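Local coordinates for protein UDP-N-Acetylenolpyruvylglucosamine Reductase (Thermus caldophilus, PDB 2GQT) that catalyses the FAD-dependent reduction of UDP-N-acetylenolpyruvylglucosamine to UDP-N-acetylmuramate with NADPH, a step in building the bacterial cell wall, at residues L103-Q108 with A117-G122; N234-L239 with E249-V254. All blocks are in the same frame, centred on the assembly; numbering follows the deposited sequence.

Overall arrangement
The two contacts follow one another along the chain: contact 1 closes before contact 2 opens, and each belongs to a different domain family of MurB. Contact 1 lies in the FAD-binding region, its centre about 9 Å from the centre of the chain, where the segments either side of helix 109-114 meet against the flavin. Contact 2 belongs to the C-terminal region, its centre about 18 Å from the chain centre, and joins strand 236-238 to helix 244-257. The centres of contact 1 and contact 2 are about 22 Å apart, and the nearest atoms of contact 1 and contact 2 about 8 Å, without touching. One contact therefore shapes the cofactor site directly, while the other packs a helix on a small sheet in the region that also carries Cys199, the active-site proton donor.

Contact 1 of 2, residues L103-Q108 with A117-G122; sequences LGIPAQ and AGTRFG. With FAD (flavin-adenine dinucleotide), chain C.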
loop_
_atom_site.group_PDB
_atom_site.type_symbol
_atom_site.label_atom_id
_atom_site.label_comp_id
_atom_site.label_asym_id
_atom_site.label_seq_id
_atom_site.Cartn_x
_atom_site.Cartn_y
_atom_site.Cartn_z
ATOM N N LEU A 103 -6.045 -10.150 -3.848
ATOM C CA LEU A 103 -6.971 -9.425 -4.710
ATOM C C LEU A 103 -7.609 -8.267 -3.959
ATOM O O LEU A 103 -8.026 -8.405 -2.800
ATOM C CB LEU A 103 -8.054 -10.370 -5.243
ATOM C CG LEU A 103 -9.114 -9.796 -6.192
ATOM C CD1 LEU A 103 -8.494 -9.349 -7.520
ATOM C CD2 LEU A 103 -10.202 -10.818 -6.457
ATOM N N GLY A 104 -7.690 -7.122 -4.631
ATOM C CA GLY A 104 -8.342 -5.956 -4.052
ATOM C C GLY A 104 -7.422 -5.047 -3.261
ATOM O O GLY A 104 -7.871 -4.036 -2.721
ATOM N N ILE A 105 -6.131 -5.376 -3.218
ATOM C CA ILE A 105 -5.139 -4.536 -2.547
ATOM C C ILE A 105 -4.386 -3.714 -3.598
ATOM O O ILE A 105 -3.594 -4.262 -4.363
ATOM C CB ILE A 105 -4.142 -5.374 -1.732
ATOM C CG1 ILE A 105 -4.890 -6.282 -0.752
ATOM C CG2 ILE A 105 -3.168 -4.440 -1.001
ATOM C CD1 ILE A 105 -4.009 -7.244 0.019
ATOM N N PRO A 106 -4.638 -2.396 -3.657
ATOM C CA PRO A 106 -4.090 -1.578 -4.743
ATOM C C PRO A 106 -2.660 -1.089 -4.452
ATOM O O PRO A 106 -2.388 0.116 -4.424
ATOM C CB PRO A 106 -5.090 -0.419 -4.811
ATOM C CG PRO A 106 -5.483 -0.222 -3.415
ATOM C CD PRO A 106 -5.493 -1.594 -2.761
ATOM N N ALA A 107 -1.756 -2.043 -4.249
ATOM C CA ALA A 107 -0.391 -1.782 -3.832
ATOM C C ALA A 107 0.593 -1.932 -4.984
ATOM O O ALA A 107 0.360 -2.723 -5.907
ATOM C CB ALA A 107 -0.013 -2.773 -2.751
ATOM N N GLN A 108 1.731 -1.242 -4.905
ATOM C CA GLN A 108 2.922 -1.744 -5.580
ATOM C C GLN A 108 3.498 -2.886 -4.743
ATOM O O GLN A 108 3.288 -2.957 -3.527
ATOM C CB GLN A 108 3.976 -0.657 -5.740
ATOM C CG GLN A 108 3.692 0.315 -6.861
ATOM C CD GLN A 108 4.782 1.345 -7.012
ATOM O OE1 GLN A 108 5.906 1.166 -6.517
ATOM N NE2 GLN A 108 4.468 2.429 -7.720
ATOM N N ALA A 117 0.925 -6.589 3.235
ATOM C CA ALA A 117 -0.495 -6.432 2.927
ATOM C C ALA A 117 -1.187 -7.783 2.876
ATOM O O ALA A 117 -0.621 -8.764 2.387
ATOM C CB ALA A 117 -0.679 -5.678 1.629
ATOM N N GLY A 118 -2.418 -7.830 3.371
ATOM C CA GLY A 118 -3.142 -9.086 3.383
ATOM C C GLY A 118 -4.608 -8.996 3.716
ATOM O O GLY A 118 -5.149 -7.916 3.982
ATOM N N THR A 119 -5.248 -10.158 3.656
ATOM C CA THR A 119 -6.666 -10.330 3.947
ATOM C C THR A 119 -6.793 -11.569 4.832
ATOM O O THR A 119 -5.783 -12.173 5.200
ATOM C CB THR A 119 -7.464 -10.546 2.649
ATOM O OG1 THR A 119 -7.065 -11.787 2.051
ATOM C CG2 THR A 119 -7.251 -9.398 1.661
ATOM N N ARG A 120 -8.021 -11.968 5.147
ATOM C CA ARG A 120 -8.248 -13.196 5.920
ATOM C C ARG A 120 -7.765 -14.438 5.165
ATOM O O ARG A 120 -7.646 -15.520 5.744
ATOM C CB ARG A 120 -9.732 -13.351 6.290
ATOM C CG ARG A 120 -10.676 -13.658 5.125
ATOM C CD ARG A 120 -12.039 -14.166 5.608
ATOM N NE ARG A 120 -12.822 -13.089 6.210
ATOM C CZ ARG A 120 -13.906 -12.537 5.669
ATOM N NH1 ARG A 120 -14.383 -12.970 4.508
ATOM N NH2 ARG A 120 -14.526 -11.555 6.309
ATOM N N PHE A 121 -7.514 -14.273 3.869
ATOM C CA PHE A 121 -7.141 -15.376 2.987
ATOM C C PHE A 121 -5.638 -15.638 2.920
ATOM O O PHE A 121 -5.202 -16.784 2.742
ATOM C CB PHE A 121 -7.725 -15.142 1.590
ATOM C CG PHE A 121 -9.211 -14.884 1.593
ATOM C CD1 PHE A 121 -9.707 -13.587 1.483
ATOM C CD2 PHE A 121 -10.115 -15.937 1.728
ATOM C CE1 PHE A 121 -11.081 -13.345 1.492
ATOM C CE2 PHE A 121 -11.487 -15.700 1.734
ATOM C CZ PHE A 121 -11.970 -14.403 1.612
ATOM N N GLY A 122 -4.851 -14.577 3.071
ATOM C CA GLY A 122 -3.402 -14.651 2.928
ATOM C C GLY A 122 -2.769 -13.281 3.025
ATOM O O GLY A 122 -3.462 -12.259 2.958
HETATM P PA FAD C . 2.299 3.418 -0.203
HETATM O O1A FAD C . 0.997 3.804 0.363
HETATM O O2A FAD C . 2.865 4.165 -1.348
HETATM O O5B FAD C . 3.413 3.380 0.926
HETATM C C5B FAD C . 3.142 2.702 2.159
HETATM C C4B FAD C . 4.430 2.485 2.922
HETATM O O4B FAD C . 5.270 1.593 2.162
HETATM C C3B FAD C . 5.252 3.762 3.150
HETATM O O3B FAD C . 5.953 3.612 4.386
HETATM C C2B FAD C . 6.229 3.730 1.981
HETATM O O2B FAD C . 7.424 4.461 2.257
HETATM C C1B FAD C . 6.537 2.250 1.907
HETATM N N9A FAD C . 7.038 1.768 0.603
HETATM C C8A FAD C . 6.407 1.842 -0.580
HETATM N N7A FAD C . 7.173 1.275 -1.515
HETATM C C5A FAD C . 8.279 0.813 -0.922
HETATM C C6A FAD C . 9.437 0.159 -1.360
HETATM N N6A FAD C . 9.633 -0.196 -2.637
HETATM N N1A FAD C . 10.382 -0.149 -0.449
HETATM C C2A FAD C . 10.236 0.182 0.842
HETATM N N3A FAD C . 9.164 0.817 1.308
HETATM C C4A FAD C . 8.194 1.137 0.430
HETATM N N1 FAD C . -4.032 -3.245 2.940
HETATM C C2 FAD C . -4.062 -4.556 3.364
HETATM O O2 FAD C . -3.147 -4.995 4.047
HETATM N N3 FAD C . -5.145 -5.368 3.040
HETATM C C4 FAD C . -6.202 -4.901 2.268
HETATM O O4 FAD C . -7.142 -5.654 1.992
HETATM C C4X FAD C . -6.159 -3.577 1.835
HETATM N N5 FAD C . -7.202 -3.064 1.068
HETATM C C5X FAD C . -7.116 -1.753 0.582
HETATM C C6 FAD C . -8.133 -1.270 -0.242
HETATM C C7 FAD C . -8.077 0.022 -0.755
HETATM C C7M FAD C . -9.201 0.526 -1.669
HETATM C C8 FAD C . -6.990 0.840 -0.427
HETATM C C8M FAD C . -6.912 2.270 -0.978
HETATM C C9 FAD C . -5.980 0.360 0.403
HETATM C C9A FAD C . -6.028 -0.937 0.916
HETATM N N10 FAD C . -5.016 -1.434 1.753
HETATM C C10 FAD C . -5.076 -2.760 2.176
HETATM C "C1'" FAD C . -3.891 -0.583 2.224
HETATM C "C2'" FAD C . -2.729 -0.535 1.219
HETATM O "O2'" FAD C . -3.170 -0.935 -0.094
HETATM C "C3'" FAD C . -1.564 -1.436 1.630
HETATM O "O3'" FAD C . -1.030 -0.995 2.886
HETATM C "C4'" FAD C . -0.466 -1.471 0.559
HETATM O "O4'" FAD C . 0.483 -2.487 0.890
HETATM C "C5'" FAD C . 0.264 -0.141 0.390
HETATM O "O5'" FAD C . 1.097 -0.271 -0.763
HETATM P P FAD C . 1.432 1.020 -1.640
HETATM O O1P FAD C . 2.339 0.570 -2.713
HETATM O O2P FAD C . 0.211 1.777 -1.989
HETATM O O3P FAD C . 2.302 1.834 -0.563
#
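Ile105 meets Ala117 and Gly118 against one face of the flavin, and its side chain touches something at every branch. From CB, which points toward the other segment, the CG2 methyl of Ile105 goes to the CB of Ala117 at 3.8 Å; the same CG2 lies 3.6 Å from the ribityl hydroxyl O2' of FAD. The other branch, Ile105 CG1, sits beside the backbone N (chi1 -55°) and passes over the pyrimidine part of the isoalloxazine, 3.6 Å from FAD C4. Extended beyond it, Ile105 CD1 comes over FAD N3 and stands 3.8 Å from the backbone N of Gly118. That terminal methyl also brushes Thr119, Ile105 CD1 to Thr119 CG2 at 4.2 Å. Pro106, the centre of an inverse gamma turn, covers the same face further along, its CG and CD against the dimethylbenzene ring.

This is the flavin site of the FAD-binding domain, of the FAD_PCMH clan, and the protein backbone reads the ring here. Gly118 uses both its polar atoms: its N gives a 3.0 Å hydrogen bond to FAD O2, and its O accepts from FAD N3 at 2.7 Å, almost perfectly straight at 178°. The paired bonds fix the pyrimidine end in rotation while the isoleucine holds it from that face. Active-site Arg152 lies close to Gly118. Next along, Thr119 OG1 accepts from Phe121 N in an ST turn and is also hydrogen-bonded to Gly101 O. At the far end of the first segment, Gln108 takes the N-cap position of helix 109-114, and its N bonds to the phosphate oxygen O1P of FAD at 2.9 Å (148°), where a helix start would be expected to favour the phosphate's negative charge.

Contact 2 of 2, residues N234-L239 with E249-V254; sequences NFIVNL and ELVRRV
A helix laid against a small antiparallel sheet makes this contact: helix 244-257 packs on strand 236-238, an outer strand of three in the C-terminal domain. Between segments 234-239 and 249-254 the strand's share of the touching is made by Ile236. The CB of Ile236 points toward the helix, and that of Leu250 points back at the strand. The two side chains run tip to tip, Ile236 CG2 and Leu250 CD2 coming within 3.8 Å. Leu250 CD2 is in fact set between branches of the isoleucine, because it also lies 3.9 Å from Ile236 CG1. Its reach comes from a CG anti to the backbone N (chi1 -170°), which carries the fork away from the helix toward the strand.

The longer branch of Ile236 goes further. With chi2 at 165°, Ile236 CD1 is extended from CG1 and comes 3.9 Å from Val251 CG2. Here the approach differs: the two side chains cross at about a right angle, and the valine methyl that does the touching, CG2, is the one beside its backbone N. All three residues are buried, and methyl and methylene groups account for every touch between them. Even so, the backbones stay well apart, with 8.3 Å between the CA atoms of Ile236 and Leu250, and the gap is bridged by these apolar branches.

Val237, the next residue on the strand, points away from the helix, while its backbone pairs with Met227 of the neighbouring strand 226-228. The helix covers that strand too, since Leu250 and, a turn later, Val254 both touch Ile228. Val254 also reaches Ile213 of helix 209-215 and Phe201, and at the start of the strand segment Asn234 packs on Cys199, the active-site proton donor, as well as on helix 209-215.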
loop_
_atom_site.group_PDB
_atom_site.type_symbol
_atom_site.label_atom_id
_atom_site.label_comp_id
_atom_site.label_asym_id
_atom_site.label_seq_id
_atom_site.Cartn_x
_atom_site.Cartn_y
_atom_site.Cartn_z
ATOM N N ASN A 234 -15.233 1.899 8.296
ATOM C CA ASN A 234 -13.774 2.013 8.373
ATOM C C ASN A 234 -13.143 2.659 7.137
ATOM O O ASN A 234 -11.938 2.541 6.903
ATOM C CB ASN A 234 -13.123 0.655 8.667
ATOM C CG ASN A 234 -11.778 0.795 9.382
ATOM O OD1 ASN A 234 -11.443 1.860 9.904
ATOM N ND2 ASN A 234 -11.001 -0.285 9.401
ATOM N N PHE A 235 -13.952 3.351 6.340
ATOM C CA PHE A 235 -13.440 4.093 5.198
ATOM C C PHE A 235 -13.779 5.570 5.315
ATOM O O PHE A 235 -14.937 5.944 5.539
ATOM C CB PHE A 235 -13.963 3.514 3.885
ATOM C CG PHE A 235 -13.343 2.195 3.523
ATOM C CD1 PHE A 235 -13.775 1.017 4.125
ATOM C CD2 PHE A 235 -12.323 2.127 2.583
ATOM C CE1 PHE A 235 -13.200 -0.204 3.802
ATOM C CE2 PHE A 235 -11.744 0.900 2.246
ATOM C CZ PHE A 235 -12.187 -0.266 2.861
ATOM N N ILE A 236 -12.750 6.405 5.217
ATOM C CA ILE A 236 -12.943 7.834 5.061
ATOM C C ILE A 236 -12.738 8.158 3.598
ATOM O O ILE A 236 -11.717 7.796 2.983
ATOM C CB ILE A 236 -12.012 8.662 5.967
ATOM C CG1 ILE A 236 -12.429 8.462 7.427
ATOM C CG2 ILE A 236 -12.036 10.149 5.566
ATOM C CD1 ILE A 236 -11.404 8.917 8.460
ATOM N N VAL A 237 -13.720 8.828 3.026
ATOM C CA VAL A 237 -13.681 9.127 1.616
ATOM C C VAL A 237 -13.544 10.629 1.344
ATOM O O VAL A 237 -13.952 11.483 2.152
ATOM C CB VAL A 237 -14.890 8.489 0.884
ATOM C CG1 VAL A 237 -14.875 6.960 1.048
ATOM C CG2 VAL A 237 -16.198 9.067 1.402
ATOM N N ASN A 238 -12.933 10.929 0.202
ATOM C CA ASN A 238 -12.701 12.282 -0.272
ATOM C C ASN A 238 -13.764 12.608 -1.315
ATOM O O ASN A 238 -13.762 12.040 -2.405
ATOM C CB ASN A 238 -11.282 12.347 -0.866
ATOM C CG ASN A 238 -10.887 13.732 -1.372
ATOM O OD1 ASN A 238 -9.726 13.951 -1.733
ATOM N ND2 ASN A 238 -11.834 14.660 -1.417
ATOM N N LEU A 239 -14.681 13.508 -0.965
ATOM C CA LEU A 239 -15.819 13.840 -1.830
ATOM C C LEU A 239 -15.472 14.830 -2.943
ATOM O O LEU A 239 -16.313 15.141 -3.790
ATOM C CB LEU A 239 -16.996 14.356 -0.998
ATOM C CG LEU A 239 -17.606 13.362 -0.001
ATOM C CD1 LEU A 239 -18.636 14.053 0.861
ATOM C CD2 LEU A 239 -18.241 12.165 -0.691
ATOM N N GLU A 249 -9.142 15.847 11.229
ATOM C CA GLU A 249 -10.219 16.244 12.130
ATOM C C GLU A 249 -11.258 15.135 12.275
ATOM O O GLU A 249 -11.704 14.832 13.380
ATOM C CB GLU A 249 -10.876 17.528 11.648
ATOM C CG GLU A 249 -11.830 18.117 12.669
ATOM C CD GLU A 249 -12.339 19.485 12.284
ATOM O OE1 GLU A 249 -13.475 19.822 12.673
ATOM O OE2 GLU A 249 -11.609 20.221 11.588
ATOM N N LEU A 250 -11.632 14.515 11.162
ATOM C CA LEU A 250 -12.555 13.398 11.200
ATOM C C LEU A 250 -11.995 12.208 11.980
ATOM O O LEU A 250 -12.720 11.568 12.746
ATOM C CB LEU A 250 -12.916 12.992 9.782
ATOM C CG LEU A 250 -14.039 11.990 9.599
ATOM C CD1 LEU A 250 -15.325 12.436 10.305
ATOM C CD2 LEU A 250 -14.268 11.778 8.117
ATOM N N VAL A 251 -10.704 11.927 11.791
ATOM C CA VAL A 251 -10.017 10.896 12.571
ATOM C C VAL A 251 -10.138 11.176 14.077
ATOM O O VAL A 251 -10.485 10.279 14.861
ATOM C CB VAL A 251 -8.538 10.761 12.130
ATOM C CG1 VAL A 251 -7.727 9.954 13.124
ATOM C CG2 VAL A 251 -8.466 10.112 10.749
ATOM N N ARG A 252 -9.858 12.413 14.474
ATOM C CA ARG A 252 -9.965 12.798 15.876
ATOM C C ARG A 252 -11.394 12.652 16.397
ATOM O O ARG A 252 -11.606 12.254 17.542
ATOM C CB ARG A 252 -9.451 14.217 16.084
ATOM C CG ARG A 252 -7.941 14.342 15.976
ATOM C CD ARG A 252 -7.451 15.669 16.545
ATOM N NE ARG A 252 -8.109 16.809 15.913
ATOM C CZ ARG A 252 -7.732 17.361 14.763
ATOM N NH1 ARG A 252 -6.688 16.885 14.092
ATOM N NH2 ARG A 252 -8.401 18.396 14.280
ATOM N N ARG A 253 -12.376 12.956 15.554
ATOM C CA ARG A 253 -13.772 12.798 15.941
ATOM C C ARG A 253 -14.111 11.340 16.235
ATOM O O ARG A 253 -14.807 11.048 17.208
ATOM C CB ARG A 253 -14.685 13.361 14.857
ATOM C CG ARG A 253 -14.611 14.882 14.722
ATOM C CD ARG A 253 -15.594 15.551 15.654
ATOM N NE ARG A 253 -16.942 15.431 15.110
ATOM C CZ ARG A 253 -18.016 15.149 15.829
ATOM N NH1 ARG A 253 -17.898 14.932 17.139
ATOM N NH2 ARG A 253 -19.200 15.063 15.231
ATOM N N VAL A 254 -13.592 10.423 15.419
ATOM C CA VAL A 254 -13.790 8.994 15.678
ATOM C C VAL A 254 -13.104 8.593 16.982
ATOM O O VAL A 254 -13.674 7.864 17.788
ATOM C CB VAL A 254 -13.299 8.086 14.505
ATOM C CG1 VAL A 254 -13.390 6.599 14.879
ATOM C CG2 VAL A 254 -14.096 8.368 13.243
#